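Local structure of coatomer subunit delta (Saccharomyces cerevisiae, 5FJZ) at residues 15-20 with 242-247; 40-45 with 56-61; 49-54 with 252-257; 86-91 with 104-109. The protein forms part of the COPI coatomer, which probably carries dilysine-tagged proteins from Golgi to ER, and here, as the mu-homology domain alone, binds a Dsl1 peptide. All blocks are in the same frame, centred on the assembly; numbering follows the deposited sequence.

Contact 1: 15-20 with 242-247; sequences ILISIK and QSVVMA
The backbones of 15-20 and 242-247 stay well apart, with 9.0 Å between the CA atoms of Ile15 and Val244, their nearest approach. No hydrogen bond joins the two segments. Each belongs to a different sheet: Ile15 lies in strand 15-27 of the large mixed sheet, and Val244 in strand 241-246 at the edge of a three-stranded antiparallel sheet. Val244 bridges the gap with both of its methyl groups. Its CG1 is trans to the backbone N (chi1 178°) and meets Ile15 CD1 at 3.8 Å. Its CG2 sits beside the backbone N and meets Ile17 CD1, also at 3.8 Å. The two branches of one valine thus serve two isoleucines.

Ile15 and Ile17 are two apart in the strand, and their side chains leave the same face of the sheet. Both hold CG1 beside the backbone N and extend it, so that CD1 leads. Ile17 meets the valine end on, tip to tip. Ile15 runs at a slant across it. All three residues are buried. The side chain of Tyr256 touches all three, and Leu44 from strand 33-46 touches both isoleucines. Close by, Gln242 and Ser243 both face Lys57 and form a classic beta bulge in the edge strand, just before Val244. Aliphatic side chains that meet between two sheets without shared backbone bonds are characteristic of a beta sandwich. Here they form part of the sandwich core in one half of the elongated mu-homology domain.

Contact 2: 40-45 with 56-61; sequences GVLELR and LKLADS
Leu42, Leu44, Leu56 and Leu58 make this contact with no ring, amide or carboxylate between them. The flat groups of 40-45 lie apart from it: the carboxylate of Glu43 forms a salt bridge with Lys20, and the guanidinium of Arg45 pairs with Asp101. The contact itself is branched aliphatic carbon on both sides. Leu56 stands between two partners. Its CD2 meets Leu42 CD2 at 4.0 Å, and its CD1 meets Leu44 CD1 at 4.2 Å. Leu42 and Leu56 pass alongside each other, pointing opposite ways, while Leu44 and Leu56 meet at an angle.

Strand 40-45 and strand 56-58 run nearly antiparallel, at 153°, but their axes come no closer than 11.4 Å. They share no hydrogen bond, because they face each other from the two sheets of a beta sandwich. Leucine side chains meet in the space between.

Leu58 joins in differently. Its CB does not point at the other strand, but its end bends nearer, and CD2 reaches Leu42 CD1 at 4.1 Å. Leu42 therefore uses one methyl for each of its two partners. Its CG is opposite the backbone N (chi1 -167°), which carries the fork out toward the facing sheet. Ile241 touches both Leu42 and Leu58, and Phe97 touches Leu44. On strand 40-45, Glu43 points away from these leucines and packs on the backbone of the bound Dsl1 peptide.

Contact 3: 49-54 with 252-257; sequences HDLSHS and QELPYD
Leu51 and Leu254 lie side by side and point in opposite directions, each sliding past the other. They join two loops at one end of the beta sandwich of the mu-homology domain. One loop, after strand 33-46, contains a short 3-10 turn at 49-51. The other leads from strand 241-246 toward strand 257-269. The CA atoms of the two leucines are 7.4 Å apart.

Leu51 touches with a single branch. Its CD2 rests against Leu254 CG at 3.8 Å and reaches Pro255 CD at 4.3 Å. The proline ring thus borders the leucine pair on the more exposed side. Leu254 is less regular: its chi2 of -3° puts CD1 nearly eclipsed with CA. One branch, CD1, lies near Leu51. The other, CD2, meets Ser54 CB at 4.0 Å. Leu254 thereby touches both the 3-10 turn and the start of strand 54-58. Its backbone is tied to Val244, and its carbonyl O lies in plane at the edge of the Tyr256 ring. Ile15 of strand 15-27 also touches Leu51 and ties the 49-54 loop to the core.

The 49-54 loop is braced by its own serines. Ser52 gives both N and OG to His49 O. Ser54 presents its CB to Leu254 while its hydroxyl turns back into its own loop. Ser54 OG donates to Leu51 O at 2.7 Å, with a C=O...OG angle of 154° and a tilt of 16° from the carbonyl plane.

Contact 4: 86-91 with 104-109; sequences KLISLR and LGVLRW
Apolar contact alone joins Ile88 to Val106 and Leu107. Ile88 uses both of its branches. Its CG2 meets Val106 CG2 at 3.8 Å and lies 4.1 Å from Val106 CB, the two side chains meeting at a slant. Its CD1 turns toward the next residue and comes within 4.5 Å of Leu107 CB, a looser approach. A folded chi2 of -57° bends CD1 in that direction. All three residues are buried, and Phe82 of helix 79-85 touches both Ile88 and Leu107.

Backbone geometry explains why two successive residues face Ile88. Val106 has a psi of -26°, unlike an extended strand, so Val106 and Leu107 both direct their CB atoms at 86-91. Backbone hydrogen bonds tie each segment to its own sheet: Ile88 pairs with Leu56, and Leu104 with Leu44. None crosses between the segments.

Segment 104-109 also makes polar and aromatic contacts with the bound Dsl1 peptide: Gly105 O accepts a hydrogen bond from an aromatic side chain of the peptide, and Arg108 makes a cation-pi contact with a peptide aromatic. Leu90, Leu104 and Val106 pack on peptide aromatics as well. Val106 therefore touches both Ile88 and the ligand, consistent with the apolar core of the sandwich running on into the wall of the peptide site.

Contacts 1, 2 and 4 are buried and join the same two sheets from different strands. Contact 1 reaches the small sheet at strand 241-246, contact 2 at its middle strand 54-58, and contact 4 at strand 87-88. On the large sheet they use the neighbouring strands 15-27, 33-46 and 104-113. Contact 3 is only partly buried and joins loops at the end of the sandwich; its serine hydrogen bonds lie within the 49-54 loop, and only apolar touches cross. Probable backbone hydrogen bonds connect contact 1 to contacts 2 and 3, and contact 2 to contact 4. Contacts 3 and 4 do not touch. Contact 4 has the most extensive link to the bound peptide.

Contact 1: 15-20 with 242-247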
loop_
_atom_site.group_PDB
_atom_site.type_symbol
_atom_site.label_atom_id
_atom_site.label_comp_id
_atom_site.label_asym_id
_atom_site.label_seq_id
_atom_site.Cartn_x
_atom_site.Cartn_y
_atom_site.Cartn_z
ATOM N N ILE A 15 33.203 -5.886 -0.149
ATOM C CA ILE A 15 32.060 -6.522 -0.802
ATOM C C ILE A 15 31.269 -7.296 0.228
ATOM O O ILE A 15 31.818 -8.144 0.935
ATOM C CB ILE A 15 32.472 -7.496 -1.929
ATOM C CG1 ILE A 15 33.126 -6.687 -3.068
ATOM C CG2 ILE A 15 31.266 -8.235 -2.483
ATOM C CD1 ILE A 15 33.659 -7.495 -4.205
ATOM N N LEU A 16 29.946 -7.064 0.255
ATOM C CA LEU A 16 29.058 -7.871 1.066
ATOM C C LEU A 16 27.908 -8.318 0.253
ATOM O O LEU A 16 27.175 -7.472 -0.317
ATOM C CB LEU A 16 28.574 -7.091 2.314
ATOM C CG LEU A 16 27.595 -7.830 3.224
ATOM C CD1 LEU A 16 28.275 -9.012 3.945
ATOM C CD2 LEU A 16 27.096 -6.879 4.282
ATOM N N ILE A 17 27.702 -9.652 0.201
ATOM C CA ILE A 17 26.614 -10.233 -0.549
ATOM C C ILE A 17 25.568 -10.769 0.421
ATOM O O ILE A 17 25.911 -11.473 1.374
ATOM C CB ILE A 17 27.136 -11.378 -1.477
ATOM C CG1 ILE A 17 28.065 -10.817 -2.570
ATOM C CG2 ILE A 17 25.966 -12.136 -2.053
ATOM C CD1 ILE A 17 28.946 -11.883 -3.166
ATOM N N SER A 18 24.293 -10.393 0.216
ATOM C CA SER A 18 23.209 -10.814 1.077
ATOM C C SER A 18 22.254 -11.659 0.266
ATOM O O SER A 18 21.760 -11.232 -0.775
ATOM C CB SER A 18 22.495 -9.608 1.671
ATOM O OG SER A 18 21.454 -10.049 2.507
ATOM N N ILE A 19 21.972 -12.897 0.746
ATOM C CA ILE A 19 21.023 -13.730 0.083
ATOM C C ILE A 19 19.813 -13.843 1.003
ATOM O O ILE A 19 19.916 -14.433 2.134
ATOM C CB ILE A 19 21.637 -15.119 -0.176
ATOM C CG1 ILE A 19 22.889 -14.996 -1.063
ATOM C CG2 ILE A 19 20.643 -16.061 -0.833
ATOM C CD1 ILE A 19 23.713 -16.281 -1.172
ATOM N N LYS A 20 18.711 -13.220 0.592
ATOM C CA LYS A 20 17.563 -13.047 1.514
ATOM C C LYS A 20 16.380 -13.779 1.000
ATOM O O LYS A 20 15.998 -13.583 -0.166
ATOM C CB LYS A 20 17.260 -11.555 1.632
ATOM C CG LYS A 20 18.309 -10.743 2.368
ATOM C CD LYS A 20 17.961 -9.230 2.346
ATOM C CE LYS A 20 18.608 -8.525 3.512
ATOM N NZ LYS A 20 18.684 -7.042 3.298
ATOM N N GLN A 242 30.177 -18.893 -5.132
ATOM C CA GLN A 242 31.432 -19.679 -5.315
ATOM C C GLN A 242 32.656 -18.803 -5.228
ATOM O O GLN A 242 33.627 -19.107 -4.558
ATOM C CB GLN A 242 31.343 -20.180 -6.718
ATOM C CG GLN A 242 32.560 -20.840 -7.224
ATOM C CD GLN A 242 32.030 -22.148 -7.742
ATOM O OE1 GLN A 242 31.881 -22.342 -8.940
ATOM N NE2 GLN A 242 31.587 -23.038 -6.787
ATOM N N SER A 243 32.608 -17.675 -5.926
ATOM C CA SER A 243 33.687 -16.733 -5.800
ATOM C C SER A 243 33.210 -15.379 -6.312
ATOM O O SER A 243 32.147 -15.232 -6.967
ATOM C CB SER A 243 34.908 -17.145 -6.621
ATOM O OG SER A 243 34.515 -17.265 -7.990
ATOM N N VAL A 244 34.057 -14.405 -6.032
ATOM C CA VAL A 244 33.945 -13.105 -6.641
ATOM C C VAL A 244 35.318 -12.800 -7.334
ATOM O O VAL A 244 36.377 -13.022 -6.758
ATOM C CB VAL A 244 33.647 -12.052 -5.566
ATOM C CG1 VAL A 244 33.576 -10.661 -6.226
ATOM C CG2 VAL A 244 32.320 -12.308 -4.855
ATOM N N VAL A 245 35.235 -12.141 -8.482
ATOM C CA VAL A 245 36.266 -12.105 -9.430
ATOM C C VAL A 245 36.250 -10.718 -10.104
ATOM O O VAL A 245 35.210 -10.111 -10.254
ATOM C CB VAL A 245 35.868 -13.307 -10.347
ATOM C CG1 VAL A 245 35.605 -12.948 -11.790
ATOM C CG2 VAL A 245 36.677 -14.544 -10.043
ATOM N N MET A 246 37.408 -10.276 -10.565
ATOM C CA MET A 246 37.524 -9.097 -11.416
ATOM C C MET A 246 36.785 -9.351 -12.691
ATOM O O MET A 246 36.894 -10.448 -13.251
ATOM C CB MET A 246 39.009 -8.793 -11.705
ATOM C CG MET A 246 39.751 -8.178 -10.539
ATOM S SD MET A 246 39.178 -6.483 -10.285
ATOM C CE MET A 246 39.968 -5.626 -11.675
ATOM N N ALA A 247 36.032 -8.350 -13.151
ATOM C CA ALA A 247 35.196 -8.503 -14.311
ATOM C C ALA A 247 36.048 -8.766 -15.540
ATOM O O ALA A 247 35.616 -9.459 -16.448
ATOM C CB ALA A 247 34.315 -7.288 -14.554
#

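Contact 2: 40-45 with 56-61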
loop_
_atom_site.group_PDB
_atom_site.type_symbol
_atom_site.label_atom_id
_atom_site.label_comp_id
_atom_site.label_asym_id
_atom_site.label_seq_id
_atom_site.Cartn_x
_atom_site.Cartn_y
_atom_site.Cartn_z
ATOM N N GLY A 40 12.944 -14.740 -3.168
ATOM C CA GLY A 40 14.349 -14.459 -2.781
ATOM C C GLY A 40 14.963 -13.325 -3.528
ATOM O O GLY A 40 14.539 -13.046 -4.620
ATOM N N VAL A 41 15.999 -12.747 -2.953
ATOM C CA VAL A 41 16.790 -11.740 -3.631
ATOM C C VAL A 41 18.215 -11.911 -3.267
ATOM O O VAL A 41 18.567 -12.223 -2.091
ATOM C CB VAL A 41 16.232 -10.285 -3.302
ATOM C CG1 VAL A 41 16.472 -9.888 -1.858
ATOM C CG2 VAL A 41 16.976 -9.222 -4.101
ATOM N N LEU A 42 19.111 -11.611 -4.218
ATOM C CA LEU A 42 20.508 -11.519 -4.009
ATOM C C LEU A 42 20.909 -10.041 -4.102
ATOM O O LEU A 42 20.710 -9.420 -5.120
ATOM C CB LEU A 42 21.170 -12.341 -5.102
ATOM C CG LEU A 42 22.603 -12.502 -4.671
ATOM C CD1 LEU A 42 23.244 -13.790 -5.049
ATOM C CD2 LEU A 42 23.389 -11.396 -5.269
ATOM N N GLU A 43 21.408 -9.483 -3.005
ATOM C CA GLU A 43 21.792 -8.092 -2.905
ATOM C C GLU A 43 23.304 -7.992 -2.788
ATOM O O GLU A 43 23.969 -8.789 -2.086
ATOM C CB GLU A 43 21.183 -7.451 -1.679
ATOM C CG GLU A 43 19.690 -7.260 -1.790
ATOM C CD GLU A 43 19.070 -6.625 -0.556
ATOM O OE1 GLU A 43 19.772 -6.385 0.446
ATOM O OE2 GLU A 43 17.864 -6.378 -0.588
ATOM N N LEU A 44 23.852 -7.011 -3.471
ATOM C CA LEU A 44 25.266 -6.696 -3.450
ATOM C C LEU A 44 25.500 -5.311 -2.860
ATOM O O LEU A 44 24.834 -4.374 -3.278
ATOM C CB LEU A 44 25.765 -6.770 -4.939
ATOM C CG LEU A 44 27.210 -6.394 -5.205
ATOM C CD1 LEU A 44 28.108 -7.330 -4.443
ATOM C CD2 LEU A 44 27.477 -6.453 -6.717
ATOM N N ARG A 45 26.402 -5.209 -1.891
ATOM C CA ARG A 45 26.871 -3.958 -1.335
ATOM C C ARG A 45 28.377 -3.890 -1.608
ATOM O O ARG A 45 29.160 -4.809 -1.261
ATOM C CB ARG A 45 26.594 -3.843 0.113
ATOM C CG ARG A 45 25.160 -3.555 0.543
ATOM C CD ARG A 45 24.967 -3.728 2.043
ATOM N NE ARG A 45 25.883 -2.914 2.847
ATOM C CZ ARG A 45 26.031 -2.990 4.186
ATOM N NH1 ARG A 45 25.323 -3.849 4.866
ATOM N NH2 ARG A 45 26.882 -2.212 4.834
ATOM N N LEU A 56 30.197 -11.794 -9.933
ATOM C CA LEU A 56 29.917 -12.786 -8.862
ATOM C C LEU A 56 29.699 -14.092 -9.553
ATOM O O LEU A 56 29.008 -14.116 -10.528
ATOM C CB LEU A 56 28.585 -12.449 -8.158
ATOM C CG LEU A 56 28.499 -11.393 -7.062
ATOM C CD1 LEU A 56 29.471 -10.242 -7.143
ATOM C CD2 LEU A 56 27.055 -10.928 -6.872
ATOM N N LYS A 57 30.321 -15.167 -9.058
ATOM C CA LYS A 57 30.070 -16.498 -9.611
ATOM C C LYS A 57 29.210 -17.229 -8.617
ATOM O O LYS A 57 29.596 -17.385 -7.479
ATOM C CB LYS A 57 31.353 -17.310 -9.834
ATOM C CG LYS A 57 32.023 -17.068 -11.170
ATOM C CD LYS A 57 33.281 -17.939 -11.318
ATOM C CE LYS A 57 34.192 -17.450 -12.443
ATOM N NZ LYS A 57 35.578 -17.953 -12.224
ATOM N N LEU A 58 28.033 -17.661 -9.053
ATOM C CA LEU A 58 27.179 -18.415 -8.151
ATOM C C LEU A 58 27.716 -19.826 -8.005
ATOM O O LEU A 58 28.349 -20.324 -8.922
ATOM C CB LEU A 58 25.791 -18.458 -8.708
ATOM C CG LEU A 58 25.093 -17.091 -9.034
ATOM C CD1 LEU A 58 23.700 -17.230 -9.485
ATOM C CD2 LEU A 58 25.096 -16.167 -7.846
ATOM N N ALA A 59 27.372 -20.483 -6.899
ATOM C CA ALA A 59 27.814 -21.882 -6.621
ATOM C C ALA A 59 27.383 -22.845 -7.721
ATOM O O ALA A 59 26.328 -22.717 -8.388
ATOM C CB ALA A 59 27.273 -22.405 -5.317
ATOM N N ASP A 60 28.298 -23.758 -8.023
ATOM C CA ASP A 60 28.103 -24.677 -9.144
ATOM C C ASP A 60 26.869 -25.547 -8.884
ATOM O O ASP A 60 26.230 -26.058 -9.833
ATOM C CB ASP A 60 29.349 -25.533 -9.267
ATOM C CG ASP A 60 30.504 -24.818 -9.954
ATOM O OD1 ASP A 60 30.222 -24.125 -10.976
ATOM O OD2 ASP A 60 31.682 -24.999 -9.525
ATOM N N SER A 61 26.502 -25.703 -7.614
ATOM C CA SER A 61 25.328 -26.561 -7.249
ATOM C C SER A 61 23.988 -25.964 -7.610
ATOM O O SER A 61 22.984 -26.643 -7.499
ATOM C CB SER A 61 25.324 -26.906 -5.752
ATOM O OG SER A 61 25.362 -25.726 -4.947
#

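Contact 3: 49-54 with 252-257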
loop_
_atom_site.group_PDB
_atom_site.type_symbol
_atom_site.label_atom_id
_atom_site.label_comp_id
_atom_site.label_asym_id
_atom_site.label_seq_id
_atom_site.Cartn_x
_atom_site.Cartn_y
_atom_site.Cartn_z
ATOM N N HIS A 49 35.862 1.328 -3.993
ATOM C CA HIS A 49 35.870 1.550 -5.418
ATOM C C HIS A 49 36.761 0.539 -6.208
ATOM O O HIS A 49 36.506 0.224 -7.341
ATOM C CB HIS A 49 36.293 3.016 -5.706
ATOM C CG HIS A 49 36.776 3.826 -4.509
ATOM N ND1 HIS A 49 35.996 4.117 -3.393
ATOM C CD2 HIS A 49 37.941 4.492 -4.325
ATOM C CE1 HIS A 49 36.679 4.893 -2.570
ATOM N NE2 HIS A 49 37.863 5.135 -3.111
ATOM N N ASP A 50 37.839 0.096 -5.572
ATOM C CA ASP A 50 38.740 -0.879 -6.176
ATOM C C ASP A 50 38.078 -2.215 -6.389
ATOM O O ASP A 50 38.581 -3.019 -7.127
ATOM C CB ASP A 50 39.977 -1.065 -5.284
ATOM C CG ASP A 50 40.862 0.158 -5.267
ATOM O OD1 ASP A 50 40.828 0.927 -6.274
ATOM O OD2 ASP A 50 41.569 0.372 -4.252
ATOM N N LEU A 51 36.921 -2.440 -5.759
ATOM C CA LEU A 51 36.218 -3.701 -5.886
ATOM C C LEU A 51 34.945 -3.660 -6.761
ATOM O O LEU A 51 34.211 -4.634 -6.827
ATOM C CB LEU A 51 35.899 -4.183 -4.465
ATOM C CG LEU A 51 37.073 -4.403 -3.526
ATOM C CD1 LEU A 51 36.573 -4.851 -2.148
ATOM C CD2 LEU A 51 38.054 -5.434 -4.033
ATOM N N SER A 52 34.702 -2.516 -7.427
ATOM C CA SER A 52 33.465 -2.206 -8.048
ATOM C C SER A 52 33.381 -2.782 -9.447
ATOM O O SER A 52 32.298 -2.878 -9.982
ATOM C CB SER A 52 33.230 -0.676 -8.103
ATOM O OG SER A 52 34.142 -0.041 -8.977
ATOM N N HIS A 53 34.517 -3.172 -10.023
ATOM C CA HIS A 53 34.536 -3.789 -11.378
ATOM C C HIS A 53 34.627 -5.289 -11.240
ATOM O O HIS A 53 35.609 -5.902 -11.643
ATOM C CB HIS A 53 35.760 -3.276 -12.154
ATOM C CG HIS A 53 35.610 -1.880 -12.665
ATOM N ND1 HIS A 53 36.029 -0.778 -11.944
ATOM C CD2 HIS A 53 35.092 -1.403 -13.821
ATOM C CE1 HIS A 53 35.766 0.322 -12.629
ATOM N NE2 HIS A 53 35.220 -0.029 -13.783
ATOM N N SER A 54 33.609 -5.852 -10.597
ATOM C CA SER A 54 33.626 -7.217 -10.125
ATOM C C SER A 54 32.463 -7.980 -10.689
ATOM O O SER A 54 31.470 -7.411 -11.200
ATOM C CB SER A 54 33.628 -7.211 -8.599
ATOM O OG SER A 54 32.581 -6.352 -8.116
ATOM N N GLN A 252 41.464 -13.557 -11.198
ATOM C CA GLN A 252 41.771 -12.678 -10.080
ATOM C C GLN A 252 40.543 -12.598 -9.160
ATOM O O GLN A 252 39.573 -11.905 -9.467
ATOM C CB GLN A 252 42.152 -11.277 -10.582
ATOM C CG GLN A 252 42.522 -10.278 -9.480
ATOM C CD GLN A 252 43.620 -10.792 -8.546
ATOM O OE1 GLN A 252 43.359 -11.199 -7.409
ATOM N NE2 GLN A 252 44.864 -10.780 -9.030
ATOM N N GLU A 253 40.624 -13.301 -8.031
ATOM C CA GLU A 253 39.550 -13.368 -7.062
ATOM C C GLU A 253 39.667 -12.214 -6.103
ATOM O O GLU A 253 40.775 -11.690 -5.863
ATOM C CB GLU A 253 39.582 -14.703 -6.324
ATOM C CG GLU A 253 39.429 -15.869 -7.298
ATOM C CD GLU A 253 39.091 -17.182 -6.629
ATOM O OE1 GLU A 253 39.367 -17.321 -5.420
ATOM O OE2 GLU A 253 38.540 -18.080 -7.314
ATOM N N LEU A 254 38.517 -11.798 -5.565
ATOM C CA LEU A 254 38.462 -10.637 -4.696
ATOM C C LEU A 254 37.960 -11.063 -3.306
ATOM O O LEU A 254 37.209 -11.999 -3.215
ATOM C CB LEU A 254 37.496 -9.627 -5.323
ATOM C CG LEU A 254 37.989 -8.538 -6.287
ATOM C CD1 LEU A 254 39.496 -8.507 -6.506
ATOM C CD2 LEU A 254 37.225 -8.565 -7.593
ATOM N N PRO A 255 38.271 -10.289 -2.271
ATOM C CA PRO A 255 37.785 -10.615 -0.941
ATOM C C PRO A 255 36.283 -10.225 -0.830
ATOM O O PRO A 255 35.840 -9.249 -1.439
ATOM C CB PRO A 255 38.543 -9.676 -0.042
ATOM C CG PRO A 255 38.878 -8.468 -0.930
ATOM C CD PRO A 255 39.211 -9.141 -2.236
ATOM N N TYR A 256 35.541 -10.975 -0.049
ATOM C CA TYR A 256 34.090 -10.692 0.095
ATOM C C TYR A 256 33.540 -11.480 1.288
ATOM O O TYR A 256 34.213 -12.349 1.833
ATOM C CB TYR A 256 33.335 -11.028 -1.150
ATOM C CG TYR A 256 33.313 -12.512 -1.460
ATOM C CD1 TYR A 256 34.376 -13.110 -2.147
ATOM C CD2 TYR A 256 32.223 -13.306 -1.111
ATOM C CE1 TYR A 256 34.378 -14.461 -2.444
ATOM C CE2 TYR A 256 32.217 -14.657 -1.384
ATOM C CZ TYR A 256 33.277 -15.221 -2.073
ATOM O OH TYR A 256 33.266 -16.531 -2.340
ATOM N N ASP A 257 32.332 -11.121 1.718
ATOM C CA ASP A 257 31.604 -11.856 2.734
ATOM C C ASP A 257 30.176 -12.057 2.265
ATOM O O ASP A 257 29.701 -11.342 1.344
ATOM C CB ASP A 257 31.583 -11.000 3.984
ATOM C CG ASP A 257 32.415 -11.545 5.124
ATOM O OD1 ASP A 257 33.611 -11.750 4.901
ATOM O OD2 ASP A 257 31.901 -11.737 6.258
#

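Contact 4: 86-91 with 104-109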
loop_
_atom_site.group_PDB
_atom_site.type_symbol
_atom_site.label_atom_id
_atom_site.label_comp_id
_atom_site.label_asym_id
_atom_site.label_seq_id
_atom_site.Cartn_x
_atom_site.Cartn_y
_atom_site.Cartn_z
ATOM N N LYS A 86 26.399 -18.756 -14.862
ATOM C CA LYS A 86 26.062 -18.497 -13.441
ATOM C C LYS A 86 26.805 -17.322 -12.902
ATOM O O LYS A 86 27.274 -17.349 -11.763
ATOM C CB LYS A 86 26.298 -19.781 -12.620
ATOM C CG LYS A 86 25.638 -21.008 -13.232
ATOM C CD LYS A 86 25.747 -22.277 -12.354
ATOM C CE LYS A 86 25.376 -23.542 -13.174
ATOM N NZ LYS A 86 25.216 -24.746 -12.285
ATOM N N LEU A 87 26.984 -16.354 -13.777
ATOM C CA LEU A 87 27.817 -15.156 -13.548
ATOM C C LEU A 87 26.915 -13.957 -13.426
ATOM O O LEU A 87 25.937 -13.863 -14.127
ATOM C CB LEU A 87 28.760 -14.994 -14.727
ATOM C CG LEU A 87 29.944 -14.089 -14.437
ATOM C CD1 LEU A 87 30.881 -14.730 -13.400
ATOM C CD2 LEU A 87 30.637 -13.851 -15.779
ATOM N N ILE A 88 27.127 -13.174 -12.379
ATOM C CA ILE A 88 26.430 -11.902 -12.232
ATOM C C ILE A 88 27.437 -10.843 -12.698
ATOM O O ILE A 88 28.453 -10.667 -12.043
ATOM C CB ILE A 88 26.035 -11.658 -10.760
ATOM C CG1 ILE A 88 25.003 -12.692 -10.265
ATOM C CG2 ILE A 88 25.471 -10.277 -10.540
ATOM C CD1 ILE A 88 23.720 -12.758 -11.068
ATOM N N SER A 89 27.040 -10.103 -13.721
ATOM C CA SER A 89 27.907 -9.149 -14.441
ATOM C C SER A 89 27.006 -8.097 -15.043
ATOM O O SER A 89 25.841 -8.377 -15.357
ATOM C CB SER A 89 28.686 -9.866 -15.545
ATOM O OG SER A 89 27.818 -10.235 -16.632
ATOM N N LEU A 90 27.531 -6.884 -15.254
ATOM C CA LEU A 90 26.738 -5.801 -15.884
ATOM C C LEU A 90 26.477 -6.014 -17.370
ATOM O O LEU A 90 27.312 -6.550 -18.071
ATOM C CB LEU A 90 27.419 -4.451 -15.633
ATOM C CG LEU A 90 27.395 -4.055 -14.159
ATOM C CD1 LEU A 90 28.324 -2.895 -13.916
ATOM C CD2 LEU A 90 25.992 -3.680 -13.718
ATOM N N ARG A 91 25.287 -5.617 -17.825
ATOM C CA ARG A 91 24.897 -5.722 -19.252
ATOM C C ARG A 91 25.748 -4.696 -20.069
ATOM O O ARG A 91 26.224 -5.017 -21.149
ATOM C CB ARG A 91 23.312 -5.847 -19.482
ATOM C CG ARG A 91 22.418 -4.630 -19.616
ATOM C CD ARG A 91 21.102 -4.888 -20.418
ATOM N NE ARG A 91 20.359 -6.040 -19.896
ATOM C CZ ARG A 91 20.093 -7.212 -20.508
ATOM N NH1 ARG A 91 20.464 -7.447 -21.762
ATOM N NH2 ARG A 91 19.437 -8.201 -19.840
ATOM N N LEU A 104 22.268 -3.312 -3.710
ATOM C CA LEU A 104 21.941 -3.472 -5.110
ATOM C C LEU A 104 21.314 -4.849 -5.336
ATOM O O LEU A 104 21.999 -5.875 -5.191
ATOM C CB LEU A 104 23.163 -3.324 -5.972
ATOM C CG LEU A 104 24.026 -2.127 -5.733
ATOM C CD1 LEU A 104 25.301 -2.244 -6.571
ATOM C CD2 LEU A 104 23.329 -0.805 -6.050
ATOM N N GLY A 105 20.002 -4.882 -5.589
ATOM C CA GLY A 105 19.263 -6.126 -5.919
ATOM C C GLY A 105 19.630 -6.585 -7.317
ATOM O O GLY A 105 19.471 -5.815 -8.303
ATOM N N VAL A 106 20.278 -7.726 -7.432
ATOM C CA VAL A 106 20.813 -8.121 -8.762
ATOM C C VAL A 106 20.056 -9.290 -9.348
ATOM O O VAL A 106 20.084 -9.527 -10.549
ATOM C CB VAL A 106 22.345 -8.339 -8.781
ATOM C CG1 VAL A 106 23.119 -7.021 -8.525
ATOM C CG2 VAL A 106 22.812 -9.465 -7.900
ATOM N N LEU A 107 19.466 -10.081 -8.481
ATOM C CA LEU A 107 18.808 -11.285 -8.887
ATOM C C LEU A 107 17.678 -11.565 -7.924
ATOM O O LEU A 107 17.831 -11.379 -6.695
ATOM C CB LEU A 107 19.835 -12.459 -8.913
ATOM C CG LEU A 107 19.255 -13.822 -9.266
ATOM C CD1 LEU A 107 18.976 -13.874 -10.773
ATOM C CD2 LEU A 107 20.308 -14.896 -8.921
ATOM N N ARG A 108 16.569 -12.012 -8.438
ATOM C CA ARG A 108 15.388 -12.392 -7.653
ATOM C C ARG A 108 14.809 -13.710 -8.170
ATOM O O ARG A 108 15.055 -14.128 -9.319
ATOM C CB ARG A 108 14.258 -11.361 -7.911
ATOM C CG ARG A 108 14.450 -10.093 -7.147
ATOM C CD ARG A 108 13.416 -9.101 -7.649
ATOM N NE ARG A 108 13.300 -7.974 -6.720
ATOM C CZ ARG A 108 12.624 -6.860 -7.003
ATOM N NH1 ARG A 108 12.017 -6.704 -8.196
ATOM N NH2 ARG A 108 12.565 -5.889 -6.104
ATOM N N TRP A 109 14.090 -14.393 -7.291
ATOM C CA TRP A 109 13.487 -15.669 -7.571
ATOM C C TRP A 109 12.217 -15.790 -6.791
ATOM O O TRP A 109 12.028 -15.130 -5.805
ATOM C CB TRP A 109 14.497 -16.835 -7.373
ATOM C CG TRP A 109 15.126 -16.954 -6.036
ATOM C CD1 TRP A 109 14.745 -17.810 -5.025
ATOM C CD2 TRP A 109 16.279 -16.265 -5.581
ATOM N NE1 TRP A 109 15.630 -17.632 -3.919
ATOM C CE2 TRP A 109 16.598 -16.738 -4.282
ATOM C CE3 TRP A 109 17.189 -15.380 -6.193
ATOM C CZ2 TRP A 109 17.596 -16.214 -3.575
ATOM C CZ3 TRP A 109 18.189 -14.895 -5.465
ATOM C CH2 TRP A 109 18.407 -15.276 -4.197
#